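Local structure of endoglucanase (Ruminococcus champanellensis, 6WQV) at residues A35-W40 against W80-G85; N122-P127 against A137-I142; D133-R138 against N186-T191. The protein probably hydrolyses internal beta-1,4-glucosidic bonds of cellulose and related plant polysaccharides, as a broad-specificity endoglucanase of glycoside hydrolase family 5, subfamily 4. One frame throughout, in Å; residues are numbered along the deposited sequence.

Contact 1: A35-W40 against W80-G85; sequences ATTTSW and WIDHTG
The carboxylate of Asp-82 joins the two loops, reaching out of a short 3-10 turn (residues 81-82) to meet the chain at Thr-36, Thr-37 and Thr-38. Its CG stands beside its own backbone N and anti to the carbonyl carbon (chi1 -57°), which carries both oxygens across. OD1 is taken on its syn lone pair by the hydroxyl of Thr-38, OG1 to OD1 2.7 Å. Thr-38 points its CB toward the aspartate and turns OG1 beside its backbone N, the two side chains crossing obliquely. OD2 is held by the main chain instead: the N-H of Thr-37 approaches it from above the carboxylate plane, N to OD2 2.9 Å, along a nearly straight line (167°). Thr-36, running at about a right angle to the aspartate, brings its CA to 3.3 Å from the same OD2. Because each oxygen has its own partner, the carboxylate is fixed in rotation as well as in position.

Water adds a second layer. One molecule lies 2.8 Å from Asp-82 OD2 and 2.9 Å from Ala-35 O, while another connects Ala-35 O with NE2 of His-83, meeting the imidazole at its edge and in its plane. Beside the carboxylate, CG2 of Ile-81 lies 4.2 Å from CG2 of Thr-36. The hydroxyl of Thr-37 turns to the carbonyl of Leu-41 within its own loop.

These loops follow the neighbouring parallel barrel strands 26-29 and 73-76, on the rim where family 5 enzymes bind substrate. Ala-35 and Thr-36 lean on Trp-53 of the glycan pocket; His-83 stacks on Trp-96 of helix 94-108, and Ile-81 touches Arg-138 of helix 129-149.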
loop_
_atom_site.group_PDB
_atom_site.type_symbol
_atom_site.label_atom_id
_atom_site.label_comp_id
_atom_site.label_asym_id
_atom_site.label_seq_id
_atom_site.Cartn_x
_atom_site.Cartn_y
_atom_site.Cartn_z
ATOM N N ALA A 35 -10.487 -6.453 2.863
ATOM C CA ALA A 35 -11.175 -7.079 3.980
ATOM C C ALA A 35 -11.123 -8.595 3.859
ATOM O O ALA A 35 -11.329 -9.159 2.779
ATOM C CB ALA A 35 -12.628 -6.602 4.030
ATOM N N THR A 36 -10.836 -9.260 4.976
ATOM C CA THR A 36 -10.809 -10.712 5.042
ATOM C C THR A 36 -11.944 -11.228 5.918
ATOM O O THR A 36 -12.436 -10.530 6.810
ATOM C CB THR A 36 -9.472 -11.231 5.592
ATOM O OG1 THR A 36 -9.233 -10.685 6.897
ATOM C CG2 THR A 36 -8.318 -10.862 4.672
ATOM N N THR A 37 -12.355 -12.475 5.648
ATOM C CA THR A 37 -13.399 -13.173 6.392
ATOM C C THR A 37 -12.932 -14.575 6.762
ATOM O O THR A 37 -13.750 -15.433 7.112
ATOM C CB THR A 37 -14.682 -13.266 5.569
ATOM O OG1 THR A 37 -14.440 -14.051 4.393
ATOM C CG2 THR A 37 -15.131 -11.881 5.137
ATOM N N THR A 38 -11.620 -14.805 6.693
ATOM C CA THR A 38 -11.070 -16.154 6.706
ATOM C C THR A 38 -11.504 -16.955 7.924
ATOM O O THR A 38 -11.688 -18.175 7.829
ATOM C CB THR A 38 -9.545 -16.046 6.671
ATOM O OG1 THR A 38 -9.154 -15.013 5.752
ATOM C CG2 THR A 38 -8.930 -17.366 6.264
ATOM N N SER A 39 -11.666 -16.304 9.068
ATOM C CA SER A 39 -11.892 -17.021 10.315
ATOM C C SER A 39 -13.349 -17.391 10.556
ATOM O O SER A 39 -13.636 -18.032 11.573
ATOM C CB SER A 39 -11.396 -16.171 11.486
ATOM O OG SER A 39 -12.185 -14.997 11.606
ATOM N N TRP A 40 -14.274 -17.014 9.669
ATOM C CA TRP A 40 -15.677 -17.335 9.895
ATOM C C TRP A 40 -16.457 -17.598 8.609
ATOM O O TRP A 40 -17.542 -18.192 8.655
ATOM C CB TRP A 40 -16.359 -16.215 10.693
ATOM C CG TRP A 40 -16.384 -14.915 9.960
ATOM C CD1 TRP A 40 -15.374 -14.006 9.874
ATOM C CD2 TRP A 40 -17.469 -14.382 9.197
ATOM N NE1 TRP A 40 -15.760 -12.940 9.103
ATOM C CE2 TRP A 40 -17.047 -13.146 8.678
ATOM C CE3 TRP A 40 -18.761 -14.831 8.907
ATOM C CZ2 TRP A 40 -17.864 -12.352 7.883
ATOM C CZ3 TRP A 40 -19.572 -14.042 8.117
ATOM C CH2 TRP A 40 -19.121 -12.814 7.615
ATOM N N TRP A 80 -6.352 -11.410 -1.463
ATOM C CA TRP A 80 -6.742 -12.467 -2.385
ATOM C C TRP A 80 -7.005 -13.797 -1.698
ATOM O O TRP A 80 -7.622 -14.677 -2.305
ATOM C CB TRP A 80 -5.639 -12.637 -3.439
ATOM C CG TRP A 80 -5.319 -11.359 -4.180
ATOM C CD1 TRP A 80 -4.473 -10.362 -3.777
ATOM C CD2 TRP A 80 -5.850 -10.942 -5.452
ATOM N NE1 TRP A 80 -4.437 -9.359 -4.721
ATOM C CE2 TRP A 80 -5.274 -9.689 -5.751
ATOM C CE3 TRP A 80 -6.754 -11.506 -6.361
ATOM C CZ2 TRP A 80 -5.579 -8.988 -6.921
ATOM C CZ3 TRP A 80 -7.047 -10.809 -7.527
ATOM C CH2 TRP A 80 -6.456 -9.569 -7.799
ATOM N N ILE A 81 -6.599 -13.939 -0.435
ATOM C CA ILE A 81 -6.609 -15.239 0.234
ATOM C C ILE A 81 -7.990 -15.894 0.201
ATOM O O ILE A 81 -8.115 -17.092 -0.072
ATOM C CB ILE A 81 -6.056 -15.109 1.665
ATOM C CG1 ILE A 81 -6.007 -16.469 2.355
ATOM C CG2 ILE A 81 -6.890 -14.132 2.490
ATOM C CD1 ILE A 81 -5.374 -16.428 3.735
ATOM N N ASP A 82 -9.048 -15.135 0.499
ATOM C CA ASP A 82 -10.372 -15.750 0.558
ATOM C C ASP A 82 -10.971 -16.002 -0.821
ATOM O O ASP A 82 -12.111 -16.483 -0.909
ATOM C CB ASP A 82 -11.342 -14.903 1.384
ATOM C CG ASP A 82 -10.851 -14.663 2.787
ATOM O OD1 ASP A 82 -10.335 -15.609 3.425
ATOM O OD2 ASP A 82 -10.985 -13.511 3.251
ATOM N N HIS A 83 -10.227 -15.684 -1.887
ATOM C CA HIS A 83 -10.655 -15.851 -3.272
ATOM C C HIS A 83 -9.670 -16.698 -4.065
ATOM O O HIS A 83 -9.670 -16.644 -5.299
ATOM C CB HIS A 83 -10.796 -14.476 -3.931
ATOM C CG HIS A 83 -11.460 -13.474 -3.045
ATOM N ND1 HIS A 83 -12.828 -13.395 -2.915
ATOM C CD2 HIS A 83 -10.942 -12.563 -2.186
ATOM C CE1 HIS A 83 -13.130 -12.456 -2.035
ATOM N NE2 HIS A 83 -12.005 -11.929 -1.587
ATOM N N THR A 84 -8.818 -17.452 -3.379
ATOM C CA THR A 84 -7.770 -18.252 -3.999
ATOM C C THR A 84 -8.051 -19.726 -3.748
ATOM O O THR A 84 -8.315 -20.125 -2.609
ATOM C CB THR A 84 -6.407 -17.883 -3.403
ATOM O OG1 THR A 84 -6.110 -16.500 -3.630
ATOM C CG2 THR A 84 -5.296 -18.718 -4.019
ATOM N N GLY A 85 -7.970 -20.533 -4.806
ATOM C CA GLY A 85 -8.211 -21.956 -4.717
ATOM C C GLY A 85 -7.027 -22.724 -4.154
ATOM O O GLY A 85 -6.025 -22.161 -3.711
HETATM O O HOH W 1 -11.004 -9.844 0.087
HETATM O O HOH W 2 -12.827 -11.620 2.229
#

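Contact 2: N122-P127 against A137-I142; sequences NDWLIP and ARLDAI
A beta-alpha loop of the TIM barrel here folds back on the helix it leads into: residues 122-127, which follow strand 113-117, pack through Trp-124 and Leu-125 on helix 129-149. The centrepiece is a cation-pi stack. Arg-138, extended from CG to NE, lays its guanidinium flat on the indole of Trp-124, with the two planes 12° apart. Its CZ sits 3.5 Å from the centroid of the Trp-124 five-membered ring, almost on the ring normal, and NE comes to 3.4 Å from Trp-124 CE2. The aliphatic part continues over the benzo half, where CD makes a CH-pi contact 3.6 Å from the centroid of the six-membered ring. Both rings are therefore used, one by the charge and the other by the methylene chain.

Trp-124 holds its CG between the backbone N and the carbonyl carbon (chi1 63°), the crowded position, and so presents this face to the helix; CB of Leu-125 lies over the rim of the opposite face. At the edge, near the ring plane, CD2 of Leu-139 meets CH2 of Trp-124 at 4.0 Å, while CD1 of Ile-142 approaches CZ2 of Trp-124 obliquely at 3.8 Å. Leu-125, the centre of an inverse gamma turn, crosses Leu-139 at about a right angle, its CD1 4.0 Å from CD2 of Leu-139.

Trp-124 NE1 and Arg-138 NH2 are both donors and do not bond to each other. The indole N-H goes instead to OE1 of Glu-121, a carboxylate that would tend to polarise the ring toward greater electron density and so probably strengthen its attraction for the cation. A cation and apolar side chains thus share one indole, with the charge over its face and Leu-139 at its edge.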
loop_
_atom_site.group_PDB
_atom_site.type_symbol
_atom_site.label_atom_id
_atom_site.label_comp_id
_atom_site.label_asym_id
_atom_site.label_seq_id
_atom_site.Cartn_x
_atom_site.Cartn_y
_atom_site.Cartn_z
ATOM N N ASN A 122 -1.110 -12.804 5.237
ATOM C CA ASN A 122 -0.158 -13.334 6.206
ATOM C C ASN A 122 -0.513 -14.722 6.729
ATOM O O ASN A 122 0.352 -15.358 7.345
ATOM C CB ASN A 122 -0.027 -12.336 7.358
ATOM C CG ASN A 122 0.069 -10.896 6.873
ATOM O OD1 ASN A 122 -0.880 -10.121 6.998
ATOM N ND2 ASN A 122 1.217 -10.533 6.316
ATOM N N ASP A 123 -1.730 -15.226 6.496
ATOM C CA ASP A 123 -2.032 -16.582 6.948
ATOM C C ASP A 123 -1.156 -17.591 6.221
ATOM O O ASP A 123 -0.810 -18.631 6.787
ATOM C CB ASP A 123 -3.503 -16.946 6.763
ATOM C CG ASP A 123 -4.384 -16.419 7.881
ATOM O OD1 ASP A 123 -3.856 -15.769 8.808
ATOM O OD2 ASP A 123 -5.613 -16.651 7.829
ATOM N N TRP A 124 -0.789 -17.301 4.964
ATOM C CA TRP A 124 0.132 -18.155 4.217
ATOM C C TRP A 124 1.472 -17.503 3.896
ATOM O O TRP A 124 2.455 -18.223 3.719
ATOM C CB TRP A 124 -0.495 -18.634 2.896
ATOM C CG TRP A 124 -0.820 -17.531 1.927
ATOM C CD1 TRP A 124 -1.997 -16.853 1.842
ATOM C CD2 TRP A 124 0.029 -16.982 0.899
ATOM N NE1 TRP A 124 -1.936 -15.919 0.845
ATOM C CE2 TRP A 124 -0.704 -15.974 0.248
ATOM C CE3 TRP A 124 1.340 -17.241 0.477
ATOM C CZ2 TRP A 124 -0.181 -15.225 -0.805
ATOM C CZ3 TRP A 124 1.859 -16.497 -0.573
ATOM C CH2 TRP A 124 1.098 -15.503 -1.202
ATOM N N LEU A 125 1.544 -16.169 3.852
ATOM C CA LEU A 125 2.758 -15.443 3.461
ATOM C C LEU A 125 3.699 -15.334 4.664
ATOM O O LEU A 125 3.911 -14.270 5.253
ATOM C CB LEU A 125 2.385 -14.073 2.907
ATOM C CG LEU A 125 3.487 -13.242 2.250
ATOM C CD1 LEU A 125 3.851 -13.827 0.890
ATOM C CD2 LEU A 125 3.091 -11.771 2.101
ATOM N N ILE A 126 4.266 -16.477 5.025
ATOM C CA ILE A 126 5.028 -16.644 6.260
ATOM C C ILE A 126 6.525 -16.569 5.952
ATOM O O ILE A 126 7.037 -17.410 5.199
ATOM C CB ILE A 126 4.675 -17.983 6.922
ATOM C CG1 ILE A 126 3.191 -18.007 7.301
ATOM C CG2 ILE A 126 5.574 -18.262 8.123
ATOM C CD1 ILE A 126 2.657 -19.411 7.532
ATOM N N PRO A 127 7.269 -15.625 6.552
ATOM C CA PRO A 127 8.707 -15.491 6.214
ATOM C C PRO A 127 9.625 -16.335 7.095
ATOM O O PRO A 127 10.326 -15.848 7.994
ATOM C CB PRO A 127 8.958 -13.998 6.408
ATOM C CG PRO A 127 8.028 -13.639 7.562
ATOM C CD PRO A 127 6.792 -14.502 7.388
ATOM N N ALA A 137 6.290 -20.498 -4.351
ATOM C CA ALA A 137 5.448 -21.113 -5.377
ATOM C C ALA A 137 4.076 -20.446 -5.447
ATOM O O ALA A 137 3.556 -20.191 -6.541
ATOM C CB ALA A 137 5.298 -22.610 -5.107
ATOM N N ARG A 138 3.470 -20.160 -4.291
ATOM C CA ARG A 138 2.153 -19.529 -4.282
ATOM C C ARG A 138 2.233 -18.095 -4.777
ATOM O O ARG A 138 1.376 -17.649 -5.553
ATOM C CB ARG A 138 1.566 -19.595 -2.873
ATOM C CG ARG A 138 0.199 -18.954 -2.741
ATOM C CD ARG A 138 -0.542 -19.432 -1.513
ATOM N NE ARG A 138 -1.812 -18.721 -1.356
ATOM C CZ ARG A 138 -2.816 -19.135 -0.595
ATOM N NH1 ARG A 138 -2.714 -20.262 0.091
ATOM N NH2 ARG A 138 -3.935 -18.418 -0.518
ATOM N N LEU A 139 3.264 -17.360 -4.364
ATOM C CA LEU A 139 3.463 -16.006 -4.869
ATOM C C LEU A 139 3.551 -15.997 -6.384
ATOM O O LEU A 139 2.955 -15.146 -7.052
ATOM C CB LEU A 139 4.755 -15.437 -4.294
ATOM C CG LEU A 139 4.680 -14.714 -2.959
ATOM C CD1 LEU A 139 6.087 -14.437 -2.474
ATOM C CD2 LEU A 139 3.883 -13.433 -3.108
ATOM N N ASP A 140 4.335 -16.914 -6.946
ATOM C CA ASP A 140 4.459 -16.966 -8.393
ATOM C C ASP A 140 3.124 -17.313 -9.041
ATOM O O ASP A 140 2.736 -16.700 -10.044
ATOM C CB ASP A 140 5.545 -17.961 -8.775
ATOM C CG ASP A 140 5.581 -18.222 -10.244
ATOM O OD1 ASP A 140 5.948 -17.299 -11.006
ATOM O OD2 ASP A 140 5.208 -19.337 -10.646
ATOM N N ALA A 141 2.387 -18.261 -8.460
ATOM C CA ALA A 141 1.116 -18.663 -9.049
ATOM C C ALA A 141 0.116 -17.513 -9.074
ATOM O O ALA A 141 -0.572 -17.304 -10.082
ATOM C CB ALA A 141 0.529 -19.862 -8.299
ATOM N N ILE A 142 0.021 -16.759 -7.976
ATOM C CA ILE A 142 -0.976 -15.696 -7.941
ATOM C C ILE A 142 -0.510 -14.475 -8.732
ATOM O O ILE A 142 -1.303 -13.853 -9.442
ATOM C CB ILE A 142 -1.442 -15.346 -6.513
ATOM C CG1 ILE A 142 -0.337 -14.736 -5.655
ATOM C CG2 ILE A 142 -2.037 -16.574 -5.825
ATOM C CD1 ILE A 142 -0.898 -14.124 -4.366
#

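Contact 3: D133-R138 against N186-T191; sequences DSVNAR and NSYNQT
Val-135 is the first residue of helix segment 133-138 to reach the partner helix. Its CG1, anti to the backbone N, lies over one face of the Tyr-188 ring in a CH-pi contact, 3.5 Å from the ring centroid. Its CB closes on the phenol end as well, 3.3 Å from Tyr-188 OH; that hydroxyl bonds to the carbonyl of Ile-126 in the loop preceding the helix.

Asn-136 comes next, and its CA to that of Tyr-188 is the closest such pair here. The amide slips beside the ring, with the two planes 85° apart and OD1 at the ring edge, 3.3 Å from Tyr-188 CD1. Its two ends then serve two hydroxyls one helical turn apart. ND2 donates to Ser-187 OG at 3.0 Å, nearly in the amide plane, while OD1 lies 2.7 Å from Thr-191 OG1, whose proton has a second acceptor within reach. Asn-136 thus supplies the polar link beside Tyr-188, while Val-135 makes the apolar contact over the ring face.

The axes of segments 133-138 and 186-191 approach to 9.7 Å at a crossing angle of -23°, so here the two helices run nearly parallel. Barrel strand 157-160 lies between them in the chain, and this is the side-by-side packing of successive outer helices in a TIM barrel.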
loop_
_atom_site.group_PDB
_atom_site.type_symbol
_atom_site.label_atom_id
_atom_site.label_comp_id
_atom_site.label_asym_id
_atom_site.label_seq_id
_atom_site.Cartn_x
_atom_site.Cartn_y
_atom_site.Cartn_z
ATOM N N ASP A 133 9.836 -22.230 0.302
ATOM C CA ASP A 133 9.593 -22.803 -1.020
ATOM C C ASP A 133 8.105 -22.783 -1.358
ATOM O O ASP A 133 7.719 -22.441 -2.482
ATOM C CB ASP A 133 10.143 -24.228 -1.096
ATOM C CG ASP A 133 11.661 -24.279 -1.076
ATOM O OD1 ASP A 133 12.309 -23.223 -1.242
ATOM O OD2 ASP A 133 12.202 -25.389 -0.895
ATOM N N SER A 134 7.258 -23.155 -0.393
ATOM C CA SER A 134 5.814 -23.154 -0.606
ATOM C C SER A 134 5.309 -21.749 -0.891
ATOM O O SER A 134 4.488 -21.539 -1.794
ATOM C CB SER A 134 5.132 -23.722 0.639
ATOM O OG SER A 134 3.717 -23.654 0.565
ATOM N N VAL A 135 5.797 -20.767 -0.134
ATOM C CA VAL A 135 5.331 -19.397 -0.312
ATOM C C VAL A 135 5.779 -18.847 -1.657
ATOM O O VAL A 135 5.004 -18.189 -2.364
ATOM C CB VAL A 135 5.806 -18.524 0.862
ATOM C CG1 VAL A 135 5.463 -17.073 0.605
ATOM C CG2 VAL A 135 5.184 -19.005 2.163
ATOM N N ASN A 136 7.034 -19.099 -2.040
ATOM C CA ASN A 136 7.499 -18.627 -3.339
ATOM C C ASN A 136 6.666 -19.223 -4.467
ATOM O O ASN A 136 6.347 -18.530 -5.442
ATOM C CB ASN A 136 8.985 -18.939 -3.520
ATOM C CG ASN A 136 9.880 -17.834 -3.001
ATOM O OD1 ASN A 136 9.568 -16.651 -3.125
ATOM N ND2 ASN A 136 11.010 -18.217 -2.422
ATOM N N ALA A 137 6.290 -20.498 -4.351
ATOM C CA ALA A 137 5.448 -21.113 -5.377
ATOM C C ALA A 137 4.076 -20.446 -5.447
ATOM O O ALA A 137 3.556 -20.191 -6.541
ATOM C CB ALA A 137 5.298 -22.610 -5.107
ATOM N N ARG A 138 3.470 -20.160 -4.291
ATOM C CA ARG A 138 2.153 -19.529 -4.282
ATOM C C ARG A 138 2.233 -18.095 -4.777
ATOM O O ARG A 138 1.376 -17.649 -5.553
ATOM C CB ARG A 138 1.566 -19.595 -2.873
ATOM C CG ARG A 138 0.199 -18.954 -2.741
ATOM C CD ARG A 138 -0.542 -19.432 -1.513
ATOM N NE ARG A 138 -1.812 -18.721 -1.356
ATOM C CZ ARG A 138 -2.816 -19.135 -0.595
ATOM N NH1 ARG A 138 -2.714 -20.262 0.091
ATOM N NH2 ARG A 138 -3.935 -18.418 -0.518
ATOM N N ASN A 186 13.470 -11.021 1.270
ATOM C CA ASN A 186 14.201 -10.662 0.059
ATOM C C ASN A 186 13.938 -11.669 -1.060
ATOM O O ASN A 186 13.841 -11.294 -2.232
ATOM C CB ASN A 186 15.698 -10.544 0.333
ATOM C CG ASN A 186 16.038 -9.379 1.239
ATOM O OD1 ASN A 186 15.354 -8.352 1.239
ATOM N ND2 ASN A 186 17.101 -9.530 2.017
ATOM N N SER A 187 13.852 -12.959 -0.719
ATOM C CA SER A 187 13.521 -13.973 -1.716
ATOM C C SER A 187 12.124 -13.755 -2.284
ATOM O O SER A 187 11.912 -13.870 -3.497
ATOM C CB SER A 187 13.622 -15.364 -1.085
ATOM O OG SER A 187 13.286 -16.386 -2.006
ATOM N N TYR A 188 11.157 -13.453 -1.415
ATOM C CA TYR A 188 9.786 -13.244 -1.873
ATOM C C TYR A 188 9.692 -12.046 -2.813
ATOM O O TYR A 188 9.006 -12.110 -3.842
ATOM C CB TYR A 188 8.856 -13.050 -0.671
ATOM C CG TYR A 188 8.690 -14.247 0.257
ATOM C CD1 TYR A 188 9.094 -15.527 -0.112
ATOM C CD2 TYR A 188 8.117 -14.089 1.515
ATOM C CE1 TYR A 188 8.930 -16.615 0.752
ATOM C CE2 TYR A 188 7.942 -15.170 2.379
ATOM C CZ TYR A 188 8.351 -16.427 1.991
ATOM O OH TYR A 188 8.202 -17.508 2.832
ATOM N N ASN A 189 10.366 -10.939 -2.479
ATOM C CA ASN A 189 10.350 -9.788 -3.378
ATOM C C ASN A 189 11.008 -10.128 -4.712
ATOM O O ASN A 189 10.541 -9.689 -5.774
ATOM C CB ASN A 189 11.043 -8.583 -2.737
ATOM C CG ASN A 189 10.151 -7.838 -1.775
ATOM O OD1 ASN A 189 8.932 -7.811 -1.940
ATOM N ND2 ASN A 189 10.755 -7.223 -0.765
ATOM N N GLN A 190 12.103 -10.900 -4.679
ATOM C CA GLN A 190 12.775 -11.291 -5.915
ATOM C C GLN A 190 11.861 -12.154 -6.777
ATOM O O GLN A 190 11.784 -11.972 -8.001
ATOM C CB GLN A 190 14.074 -12.032 -5.601
ATOM C CG GLN A 190 14.866 -12.394 -6.837
ATOM C CD GLN A 190 15.415 -11.170 -7.548
ATOM O OE1 GLN A 190 16.350 -10.527 -7.068
ATOM N NE2 GLN A 190 14.823 -10.834 -8.694
ATOM N N THR A 191 11.147 -13.095 -6.159
ATOM C CA THR A 191 10.208 -13.921 -6.912
ATOM C C THR A 191 9.138 -13.067 -7.573
ATOM O O THR A 191 8.804 -13.265 -8.745
ATOM C CB THR A 191 9.569 -14.948 -5.979
ATOM O OG1 THR A 191 10.588 -15.837 -5.504
ATOM C CG2 THR A 191 8.498 -15.743 -6.696
#

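From the N terminus, contact 1 comes first: it joins the loops after strands 26-29 and 73-76, closing a loop of 39 intervening residues before contact 2 opens. Contact 2 is a short closure, turning the loop after strand 113-117 onto helix 129-149. Contact 3 begins on the stretch where contact 2 ends, sharing Ala-137 and Arg-138, so the two overlap and none nests inside another. Their surfaces meet: Ile-81 CD1 packs on Asp-123 CB, Thr-84 CG2 approaches Arg-138 NH2, and Leu-125 CD1 rests on Val-135 CG1. In order, they tie loop to loop, loop to helix 129-149, and that helix to helix 179-197.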